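Local coordinates for beta-lactamase inhibitory protein BLIP-I (Streptomyces exfoliatus, PDB 3GMV), which inhibits beta-lactamases, probably by binding directly to the enzyme as a protein partner, at residues Glu110-Pro113 against Asn114-Ala117; His141-Gly145 against Val146-Arg150; Lys66-Glu69 against Tyr70-Lys73; Gly2-Ala5 against Glu6-Glu9. One frame throughout, in Å; residues are numbered along the deposited sequence.

Contact 1. Residues Glu110-Pro113 against Asn114-Ala117; sequences ESYP and NWPA. With TAM (tris(hydroxyethyl)aminomethane), chain B.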
loop_
_atom_site.group_PDB
_atom_site.type_symbol
_atom_site.label_atom_id
_atom_site.label_comp_id
_atom_site.label_asym_id
_atom_site.label_seq_id
_atom_site.Cartn_x
_atom_site.Cartn_y
_atom_site.Cartn_z
ATOM N N GLU A 110 -1.215 -0.145 -4.392
ATOM C CA GLU A 110 -1.200 -0.639 -5.789
ATOM C C GLU A 110 -1.606 0.533 -6.672
ATOM O O GLU A 110 -2.414 1.377 -6.253
ATOM C CB GLU A 110 -2.171 -1.812 -6.003
ATOM C CG GLU A 110 -1.786 -3.110 -5.309
ATOM C CD GLU A 110 -2.763 -4.221 -5.567
ATOM O OE1 GLU A 110 -3.946 -3.924 -5.852
ATOM O OE2 GLU A 110 -2.358 -5.400 -5.459
ATOM N N SER A 111 -1.070 0.624 -7.889
ATOM C CA SER A 111 -1.494 1.727 -8.736
ATOM C C SER A 111 -1.315 1.377 -10.207
ATOM O O SER A 111 -0.456 0.560 -10.553
ATOM C CB SER A 111 -0.728 3.008 -8.393
ATOM O OG SER A 111 0.622 2.921 -8.840
ATOM N N TYR A 112 -2.186 1.959 -11.028
ATOM C CA TYR A 112 -2.073 1.905 -12.484
ATOM C C TYR A 112 -1.790 3.327 -12.987
ATOM O O TYR A 112 -2.713 4.101 -13.244
ATOM C CB TYR A 112 -3.377 1.369 -13.084
ATOM C CG TYR A 112 -3.578 -0.124 -12.917
ATOM C CD1 TYR A 112 -2.864 -1.039 -13.709
ATOM C CD2 TYR A 112 -4.501 -0.628 -11.991
ATOM C CE1 TYR A 112 -3.043 -2.395 -13.567
ATOM C CE2 TYR A 112 -4.692 -2.008 -11.842
ATOM C CZ TYR A 112 -3.954 -2.880 -12.640
ATOM O OH TYR A 112 -4.148 -4.235 -12.498
ATOM N N PRO A 113 -0.508 3.699 -13.079
ATOM C CA PRO A 113 -0.171 5.080 -13.405
ATOM C C PRO A 113 -0.637 5.484 -14.792
ATOM O O PRO A 113 -0.760 6.666 -15.071
ATOM C CB PRO A 113 1.354 5.116 -13.320
ATOM C CG PRO A 113 1.741 3.888 -12.568
ATOM C CD PRO A 113 0.693 2.871 -12.872
ATOM N N ASN A 114 -0.953 4.509 -15.629
ATOM C CA ASN A 114 -1.375 4.811 -16.988
ATOM C C ASN A 114 -2.863 4.566 -17.189
ATOM O O ASN A 114 -3.345 4.484 -18.322
ATOM C CB ASN A 114 -0.513 3.988 -17.961
ATOM C CG ASN A 114 0.959 4.331 -17.817
ATOM O OD1 ASN A 114 1.314 5.505 -17.711
ATOM N ND2 ASN A 114 1.821 3.310 -17.760
ATOM N N TRP A 115 -3.590 4.436 -16.077
ATOM C CA TRP A 115 -5.037 4.137 -16.106
ATOM C C TRP A 115 -5.753 5.016 -17.119
ATOM O O TRP A 115 -5.542 6.224 -17.110
ATOM C CB TRP A 115 -5.678 4.370 -14.713
ATOM C CG TRP A 115 -7.119 3.929 -14.738
ATOM C CD1 TRP A 115 -8.225 4.718 -14.990
ATOM C CD2 TRP A 115 -7.609 2.597 -14.566
ATOM N NE1 TRP A 115 -9.362 3.947 -14.982
ATOM C CE2 TRP A 115 -9.015 2.641 -14.732
ATOM C CE3 TRP A 115 -6.999 1.365 -14.284
ATOM C CZ2 TRP A 115 -9.819 1.506 -14.623
ATOM C CZ3 TRP A 115 -7.802 0.241 -14.180
ATOM C CH2 TRP A 115 -9.190 0.309 -14.366
ATOM N N PRO A 116 -6.643 4.426 -17.948
ATOM C CA PRO A 116 -7.180 3.066 -17.939
ATOM C C PRO A 116 -6.311 1.946 -18.531
ATOM O O PRO A 116 -6.691 0.787 -18.457
ATOM C CB PRO A 116 -8.477 3.213 -18.756
ATOM C CG PRO A 116 -8.165 4.305 -19.694
ATOM C CD PRO A 116 -7.300 5.259 -18.974
ATOM N N ALA A 117 -5.172 2.289 -19.124
ATOM C CA ALA A 117 -4.173 1.300 -19.515
ATOM C C ALA A 117 -3.605 0.634 -18.260
ATOM O O ALA A 117 -3.491 1.256 -17.190
ATOM C CB ALA A 117 -3.072 1.973 -20.337
HETATM C C TAM B . -1.455 10.075 -13.300
HETATM C C1 TAM B . -0.163 10.112 -12.511
HETATM C C2 TAM B . -1.174 10.010 -14.799
HETATM C C3 TAM B . -2.279 11.303 -12.975
HETATM C C4 TAM B . 0.574 8.788 -12.628
HETATM C C5 TAM B . 0.062 9.169 -15.112
HETATM C C6 TAM B . -3.707 11.167 -13.495
HETATM N N TAM B . -2.208 8.895 -12.899
HETATM O O4 TAM B . 1.762 8.859 -11.819
HETATM O O5 TAM B . 1.068 9.979 -15.754
HETATM O O6 TAM B . -3.838 9.979 -14.284
HETATM O O HOH W 1 -3.770 7.499 -15.960
#
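Y112 and W115 meet at the two ends of a tight turn, where the Y112 side chain passes obliquely by the CE3-CZ3 edge of the indole. Its CB sits at that edge, near the indole plane, 3.8 Å from W115 CE3. CG then passes CE3 at much the same range, and CD2 lies 4.1 Å from W115 CZ3. With chi1 at -75°, Y112 CG is turned beside its own backbone N, which brings the phenol past this corner of the six-membered ring. The ring planes meet at 54°, too inclined for a stack and too far from perpendicular for a T-shape. Farther out, the phenol stacks on F121 and meets F13 edge-to-face. W115 is held independently, its NE1 bonded to OE1 of E62, while P116 CB rests over the rim of one indole face.

The backbone evidence is equally local. W115 N donates to Y112 O at 3.0 Å and 156°, with the two CA atoms 5.2 Å apart. N114 ND2 bonds onward to T119 O. A water donates to the O6 hydroxyl of the bound tris(hydroxyethyl)aminomethane at 3.0 Å and also lies close to W115 O and P113 O; the modelled place of P113 O is doubtful, and so is its weak bond from the amine N. P113 shares this pocket with T58 and W64. Y112 to W115 thus forms a type I beta turn with P113 and N114 at its corners, leaving strand 105-111 beside the ligand site.

Contact 2. Residues His141-Gly145 against Val146-Arg150; sequences HLTDG and VLTYR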
loop_
_atom_site.group_PDB
_atom_site.type_symbol
_atom_site.label_atom_id
_atom_site.label_comp_id
_atom_site.label_asym_id
_atom_site.label_seq_id
_atom_site.Cartn_x
_atom_site.Cartn_y
_atom_site.Cartn_z
ATOM N N HIS A 141 9.135 -2.542 -4.018
ATOM C CA HIS A 141 8.076 -2.175 -4.962
ATOM C C HIS A 141 8.249 -2.983 -6.251
ATOM O O HIS A 141 9.370 -3.117 -6.758
ATOM C CB HIS A 141 8.099 -0.651 -5.265
ATOM C CG HIS A 141 7.932 0.208 -4.045
ATOM N ND1 HIS A 141 8.030 1.577 -4.094
ATOM C CD2 HIS A 141 7.718 -0.105 -2.746
ATOM C CE1 HIS A 141 7.863 2.077 -2.885
ATOM N NE2 HIS A 141 7.688 1.078 -2.041
ATOM N N LEU A 142 7.147 -3.496 -6.800
ATOM C CA LEU A 142 7.187 -4.249 -8.050
ATOM C C LEU A 142 6.508 -3.424 -9.131
ATOM O O LEU A 142 5.528 -2.732 -8.842
ATOM C CB LEU A 142 6.440 -5.579 -7.868
ATOM C CG LEU A 142 7.026 -6.579 -6.888
ATOM C CD1 LEU A 142 6.012 -7.746 -6.695
ATOM C CD2 LEU A 142 8.362 -7.100 -7.421
ATOM N N THR A 143 7.053 -3.431 -10.349
ATOM C CA THR A 143 6.388 -2.787 -11.475
ATOM C C THR A 143 6.280 -3.881 -12.562
ATOM O O THR A 143 7.313 -4.418 -12.991
ATOM C CB THR A 143 7.203 -1.559 -11.989
ATOM O OG1 THR A 143 7.423 -0.616 -10.922
ATOM C CG2 THR A 143 6.469 -0.845 -13.137
ATOM N N ASP A 144 5.053 -4.197 -12.991
ATOM C CA ASP A 144 4.797 -5.365 -13.850
ATOM C C ASP A 144 5.624 -6.585 -13.436
ATOM O O ASP A 144 6.294 -7.230 -14.251
ATOM C CB ASP A 144 5.024 -4.995 -15.305
ATOM C CG ASP A 144 4.015 -3.963 -15.791
ATOM O OD1 ASP A 144 2.850 -4.006 -15.339
ATOM O OD2 ASP A 144 4.390 -3.096 -16.587
ATOM N N GLY A 145 5.617 -6.844 -12.137
ATOM C CA GLY A 145 6.191 -8.064 -11.594
ATOM C C GLY A 145 7.700 -8.116 -11.558
ATOM O O GLY A 145 8.270 -9.207 -11.433
ATOM N N VAL A 146 8.340 -6.945 -11.640
ATOM C CA VAL A 146 9.811 -6.834 -11.528
ATOM C C VAL A 146 10.203 -5.854 -10.415
ATOM O O VAL A 146 9.561 -4.810 -10.231
ATOM C CB VAL A 146 10.434 -6.388 -12.854
ATOM C CG1 VAL A 146 11.975 -6.154 -12.723
ATOM C CG2 VAL A 146 10.078 -7.408 -13.976
ATOM N N LEU A 147 11.237 -6.202 -9.645
ATOM C CA LEU A 147 11.612 -5.307 -8.537
ATOM C C LEU A 147 12.190 -3.961 -9.017
ATOM O O LEU A 147 13.226 -3.920 -9.691
ATOM C CB LEU A 147 12.567 -6.021 -7.555
ATOM C CG LEU A 147 12.859 -5.252 -6.253
ATOM C CD1 LEU A 147 11.612 -5.203 -5.346
ATOM C CD2 LEU A 147 13.971 -5.966 -5.481
ATOM N N THR A 148 11.502 -2.862 -8.706
ATOM C CA THR A 148 11.942 -1.529 -9.128
ATOM C C THR A 148 12.315 -0.626 -7.950
ATOM O O THR A 148 12.801 0.486 -8.157
ATOM C CB THR A 148 10.860 -0.843 -10.014
ATOM O OG1 THR A 148 9.608 -0.898 -9.318
ATOM C CG2 THR A 148 10.701 -1.601 -11.341
ATOM N N TYR A 149 12.080 -1.085 -6.714
ATOM C CA TYR A 149 12.532 -0.309 -5.535
ATOM C C TYR A 149 12.777 -1.235 -4.364
ATOM O O TYR A 149 11.969 -2.101 -4.103
ATOM C CB TYR A 149 11.470 0.712 -5.106
ATOM C CG TYR A 149 11.930 1.599 -3.951
ATOM C CD1 TYR A 149 12.925 2.550 -4.135
ATOM C CD2 TYR A 149 11.385 1.467 -2.689
ATOM C CE1 TYR A 149 13.347 3.383 -3.104
ATOM C CE2 TYR A 149 11.833 2.306 -1.603
ATOM C CZ TYR A 149 12.815 3.240 -1.841
ATOM O OH TYR A 149 13.248 4.061 -0.826
ATOM N N ARG A 150 13.864 -1.023 -3.627
ATOM C CA ARG A 150 14.096 -1.803 -2.408
ATOM C C ARG A 150 14.744 -0.851 -1.393
ATOM O O ARG A 150 15.581 -0.021 -1.762
ATOM C CB ARG A 150 14.992 -3.019 -2.706
ATOM C CG ARG A 150 16.317 -2.661 -3.476
ATOM C CD ARG A 150 17.096 -3.945 -3.892
ATOM N NE ARG A 150 17.774 -4.640 -2.782
ATOM C CZ ARG A 150 18.964 -4.302 -2.274
ATOM N NH1 ARG A 150 19.619 -3.215 -2.720
ATOM N NH2 ARG A 150 19.513 -5.024 -1.297
#
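H141 O is approached by two successive backbone amides: T148 N donates at 2.9 Å and 165°, and Y149 N adds a weak bond at 3.4 Å. Two residues facing one define a classic beta bulge, and the register shifts by one residue between H141 and L142. Beside it, the hydroxyls T143 OG1 and T148 OG1 are hydrogen-bonded at 2.7 Å, either one able to donate; their side chains meet at about a right angle.

On the same face as T143, H141 and Y149 run side by side. Y149 CD2 stands 3.5 Å above the imidazole plane, over its centre, but the rings are inclined by 40° and do not stack. Y149 chi1 of -176° directs CG away from its own N and lays the phenol along the imidazole.

L142 and L147 turn to the other face, CD2 of L142 lying 4.3 Å from CD1 of L147. Reciprocal bonds between T143 and V146 close a type I' turn with D144 and G145 at its corners, and the D144 carboxylate accepts from G120 N and F121 N. Strand 137-143 lies between strand 122-128 and the outermost strand 146-153, with L142 packing on L96 of helix 93-99.

Contact 3. Residues Lys66-Glu69 against Tyr70-Lys73; sequences KRNE and YLYK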
loop_
_atom_site.group_PDB
_atom_site.type_symbol
_atom_site.label_atom_id
_atom_site.label_comp_id
_atom_site.label_asym_id
_atom_site.label_seq_id
_atom_site.Cartn_x
_atom_site.Cartn_y
_atom_site.Cartn_z
ATOM N N LYS A 66 -4.214 3.341 -5.047
ATOM C CA LYS A 66 -4.549 3.066 -3.668
ATOM C C LYS A 66 -3.273 2.977 -2.864
ATOM O O LYS A 66 -2.310 2.337 -3.304
ATOM C CB LYS A 66 -5.265 1.706 -3.554
ATOM C CG LYS A 66 -6.591 1.659 -4.322
ATOM C CD LYS A 66 -7.194 0.250 -4.435
ATOM C CE LYS A 66 -7.519 -0.348 -3.087
ATOM N NZ LYS A 66 -8.092 -1.714 -3.282
ATOM N N ARG A 67 -3.287 3.545 -1.664
ATOM C CA ARG A 67 -2.138 3.413 -0.772
ATOM C C ARG A 67 -2.687 3.275 0.635
ATOM O O ARG A 67 -3.835 3.687 0.916
ATOM C CB ARG A 67 -1.190 4.633 -0.882
ATOM C CG ARG A 67 -1.787 5.984 -0.425
ATOM C CD ARG A 67 -0.917 7.162 -0.904
ATOM N NE ARG A 67 -1.493 8.449 -0.512
ATOM C CZ ARG A 67 -1.181 9.101 0.605
ATOM N NH1 ARG A 67 -0.306 8.597 1.464
ATOM N NH2 ARG A 67 -1.748 10.268 0.868
ATOM N N ASN A 68 -1.882 2.701 1.521
ATOM C CA ASN A 68 -2.272 2.657 2.914
ATOM C C ASN A 68 -1.053 2.472 3.790
ATOM O O ASN A 68 0.031 2.054 3.324
ATOM C CB ASN A 68 -3.258 1.512 3.155
ATOM C CG ASN A 68 -2.558 0.167 3.303
ATOM O OD1 ASN A 68 -2.092 -0.178 4.401
ATOM N ND2 ASN A 68 -2.534 -0.631 2.220
ATOM N N GLU A 69 -1.213 2.813 5.061
ATOM C CA GLU A 69 -0.271 2.343 6.063
ATOM C C GLU A 69 -1.064 1.735 7.188
ATOM O O GLU A 69 -2.093 2.277 7.614
ATOM C CB GLU A 69 0.611 3.468 6.588
ATOM C CG GLU A 69 1.672 3.896 5.572
ATOM C CD GLU A 69 2.625 4.902 6.163
ATOM O OE1 GLU A 69 2.294 6.097 6.120
ATOM O OE2 GLU A 69 3.689 4.497 6.678
ATOM N N TYR A 70 -0.609 0.571 7.622
ATOM C CA TYR A 70 -1.111 -0.068 8.852
ATOM C C TYR A 70 -2.461 -0.752 8.762
ATOM O O TYR A 70 -2.955 -1.243 9.774
ATOM C CB TYR A 70 -1.070 0.906 10.072
ATOM C CG TYR A 70 0.164 1.783 10.155
ATOM C CD1 TYR A 70 1.433 1.252 9.933
ATOM C CD2 TYR A 70 0.061 3.139 10.439
ATOM C CE1 TYR A 70 2.561 2.049 9.983
ATOM C CE2 TYR A 70 1.199 3.953 10.496
ATOM C CZ TYR A 70 2.442 3.389 10.271
ATOM O OH TYR A 70 3.569 4.179 10.309
ATOM N N LEU A 71 -3.069 -0.839 7.579
ATOM C CA LEU A 71 -4.335 -1.551 7.477
ATOM C C LEU A 71 -4.160 -3.046 7.681
ATOM O O LEU A 71 -5.105 -3.728 8.045
ATOM C CB LEU A 71 -5.016 -1.333 6.111
ATOM C CG LEU A 71 -5.505 0.090 5.855
ATOM C CD1 LEU A 71 -6.131 0.212 4.469
ATOM C CD2 LEU A 71 -6.529 0.507 6.957
ATOM N N TYR A 72 -2.964 -3.555 7.384
ATOM C CA TYR A 72 -2.666 -4.968 7.520
ATOM C C TYR A 72 -1.412 -5.162 8.366
ATOM O O TYR A 72 -0.535 -4.322 8.374
ATOM C CB TYR A 72 -2.392 -5.571 6.142
ATOM C CG TYR A 72 -3.552 -5.420 5.207
ATOM C CD1 TYR A 72 -4.599 -6.321 5.236
ATOM C CD2 TYR A 72 -3.588 -4.380 4.277
ATOM C CE1 TYR A 72 -5.669 -6.186 4.366
ATOM C CE2 TYR A 72 -4.658 -4.230 3.413
ATOM C CZ TYR A 72 -5.688 -5.131 3.464
ATOM O OH TYR A 72 -6.764 -4.993 2.617
ATOM N N LYS A 73 -1.353 -6.266 9.105
ATOM C CA LYS A 73 -0.145 -6.592 9.861
ATOM C C LYS A 73 0.385 -7.895 9.268
ATOM O O LYS A 73 -0.379 -8.787 8.921
ATOM C CB LYS A 73 -0.493 -6.778 11.358
ATOM C CG LYS A 73 -0.891 -5.473 12.066
ATOM C CD LYS A 73 -1.454 -5.762 13.469
ATOM C CE LYS A 73 -2.161 -4.536 14.038
ATOM N NZ LYS A 73 -1.267 -3.347 13.941
HETATM O O HOH W 2 -0.694 -2.367 5.257
#
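The Y70 ring carries E69 CB on one face: CB stands 3.8 Å from the ring centroid and 6° off the normal, a CH-pi contact. The two side chains run the same way, and the carboxylate plane lies 33° from that of the ring. E69 OE1 is bonded to Y52 OH, which fixes the acid end beside the phenol. At the Y72 ring, N68 ND2 approaches the edge near the ring plane, 4.3 Å from CE2, and a water lies at the edge in plane.

N68 links the strand end to what follows. Its OD1 accepts a weak bond from L71 N (3.4 Å) and a shorter one, 2.7 Å, from that water, which weakly accepts from Y72 N. A chi1 of 81° places N68 CG between its backbone N and carbonyl carbon, swinging the amide toward L71, whose CD1 packs 3.4 Å from N68 CB. The amide's other end, ND2, donates to S107 O, so its rotation is held from both sides.

Y70, with positive phi, turns the chain out of strand 63-69. That strand runs between 52-57 and 105-111; beyond it, Y70 packs on P51 and F134, while L71 and Y72 reach helix 5-10.

Contact 4. Residues Gly2-Ala5 against Glu6-Glu9; sequences GFSA and EKYE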
loop_
_atom_site.group_PDB
_atom_site.type_symbol
_atom_site.label_atom_id
_atom_site.label_comp_id
_atom_site.label_asym_id
_atom_site.label_seq_id
_atom_site.Cartn_x
_atom_site.Cartn_y
_atom_site.Cartn_z
ATOM N N GLY A 2 -17.107 3.281 10.214
ATOM C CA GLY A 2 -15.901 3.977 9.751
ATOM C C GLY A 2 -15.113 3.200 8.712
ATOM O O GLY A 2 -15.497 2.107 8.305
ATOM N N PHE A 3 -14.005 3.775 8.273
ATOM C CA PHE A 3 -13.150 3.116 7.293
ATOM C C PHE A 3 -12.528 1.829 7.855
ATOM O O PHE A 3 -12.369 1.704 9.077
ATOM C CB PHE A 3 -12.058 4.085 6.863
ATOM C CG PHE A 3 -11.245 3.586 5.696
ATOM C CD1 PHE A 3 -11.849 3.342 4.472
ATOM C CD2 PHE A 3 -9.885 3.378 5.826
ATOM C CE1 PHE A 3 -11.082 2.878 3.392
ATOM C CE2 PHE A 3 -9.145 2.913 4.768
ATOM C CZ PHE A 3 -9.740 2.668 3.571
ATOM N N SER A 4 -12.136 0.899 6.981
ATOM C CA SER A 4 -11.616 -0.412 7.400
ATOM C C SER A 4 -10.883 -1.081 6.258
ATOM O O SER A 4 -11.060 -0.686 5.109
ATOM C CB SER A 4 -12.779 -1.328 7.804
ATOM O OG SER A 4 -13.517 -1.785 6.680
ATOM N N ALA A 5 -10.062 -2.087 6.563
ATOM C CA ALA A 5 -9.341 -2.847 5.532
ATOM C C ALA A 5 -10.343 -3.457 4.552
ATOM O O ALA A 5 -10.100 -3.511 3.342
ATOM C CB ALA A 5 -8.495 -3.965 6.191
ATOM N N GLU A 6 -11.483 -3.912 5.078
ATOM C CA GLU A 6 -12.512 -4.453 4.201
ATOM C C GLU A 6 -13.010 -3.412 3.200
ATOM O O GLU A 6 -13.180 -3.734 2.023
ATOM C CB GLU A 6 -13.669 -5.085 5.010
ATOM C CG GLU A 6 -13.247 -6.359 5.748
ATOM C CD GLU A 6 -12.265 -6.121 6.926
ATOM O OE1 GLU A 6 -12.292 -5.053 7.579
ATOM O OE2 GLU A 6 -11.460 -7.044 7.210
ATOM N N LYS A 7 -13.229 -2.170 3.640
ATOM C CA LYS A 7 -13.635 -1.111 2.706
ATOM C C LYS A 7 -12.541 -0.842 1.665
ATOM O O LYS A 7 -12.818 -0.651 0.476
ATOM C CB LYS A 7 -14.023 0.176 3.468
ATOM C CG LYS A 7 -15.326 -0.043 4.284
ATOM C CD LYS A 7 -15.674 1.037 5.256
ATOM C CE LYS A 7 -17.122 0.794 5.694
ATOM N NZ LYS A 7 -18.079 1.113 4.589
ATOM N N TYR A 8 -11.296 -0.801 2.126
ATOM C CA TYR A 8 -10.134 -0.672 1.229
ATOM C C TYR A 8 -10.181 -1.701 0.099
ATOM O O TYR A 8 -9.971 -1.360 -1.057
ATOM C CB TYR A 8 -8.831 -0.837 2.035
ATOM C CG TYR A 8 -7.513 -0.597 1.284
ATOM C CD1 TYR A 8 -7.057 0.686 1.028
ATOM C CD2 TYR A 8 -6.715 -1.673 0.887
ATOM C CE1 TYR A 8 -5.814 0.903 0.345
ATOM C CE2 TYR A 8 -5.482 -1.469 0.250
ATOM C CZ TYR A 8 -5.055 -0.188 -0.018
ATOM O OH TYR A 8 -3.836 0.032 -0.661
ATOM N N GLU A 9 -10.439 -2.958 0.436
ATOM C CA GLU A 9 -10.517 -4.024 -0.570
ATOM C C GLU A 9 -11.721 -3.900 -1.514
ATOM O O GLU A 9 -11.637 -4.321 -2.663
ATOM C CB GLU A 9 -10.475 -5.404 0.118
ATOM C CG GLU A 9 -9.190 -5.578 0.970
ATOM C CD GLU A 9 -9.320 -6.658 2.057
ATOM O OE1 GLU A 9 -10.329 -7.403 2.068
ATOM O OE2 GLU A 9 -8.416 -6.743 2.907
#
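S4 OG receives K7 N at 3.1 Å and 161°, the bond that identifies S4 as the N-cap of helix 5-10. Its chi1 of 73° sets OG between the backbone N and the carbonyl carbon, within reach of the amide. Two regular helical bonds follow: Y8 N to S4 O at 3.0 Å, almost straight at 169°, and E9 N to A5 O, also 3.0 Å. The first turn is therefore fastened by one side-chain oxygen and two backbone oxygens.

Around this polar core the side chains close in. F3, just before the cap, sends CZ to within 3.9 Å of Y8 CB, at the edge of the Y8 ring and near its plane. Linking the residue before the N-cap to the fourth helical residue after it, this is a hydrophobic staple. F3 and K7 run antiparallel, passing with F3 CD1 4.0 Å from K7 CB; K7 CD continues to G2 O at 3.2 Å. The carboxylate of E6, in the first turn, would be favoured there by the helix dipole.

A second shell fixes the tips: K7 NZ donates to I23 O, and E9 OE2 pairs with Y72 OH. Y8 joins helix 5-10 to strand 63-69, since K66 NZ bonds to Y8 O while making a cation-pi contact with the ring. On the other flank of the cap, F3 touches T44, in the loop after strand 40-43.

How the contacts relate
Along the chain the order is contact 4, contact 3, contact 1, contact 2. Contacts 3 and 4 are the nearest pair, centres about 10 Å apart, and they touch where helix 5-10 lies beside strand 63-69 and the residues after it. Contacts 1 and 3 have centres about 19 Å apart, yet E110 N and K66 O approach to 2.9 Å, a probable hydrogen bond between neighbouring strands 105-111 and 63-69. Contact 2 lies at the far end of the same antiparallel sheet, about 25 Å from contact 4 between centres and across the chain's centre. Together a helix start, two strand exits and a hairpin sample both layers of the alpha/beta sandwich, tying the N-terminal helix to one continuous sheet.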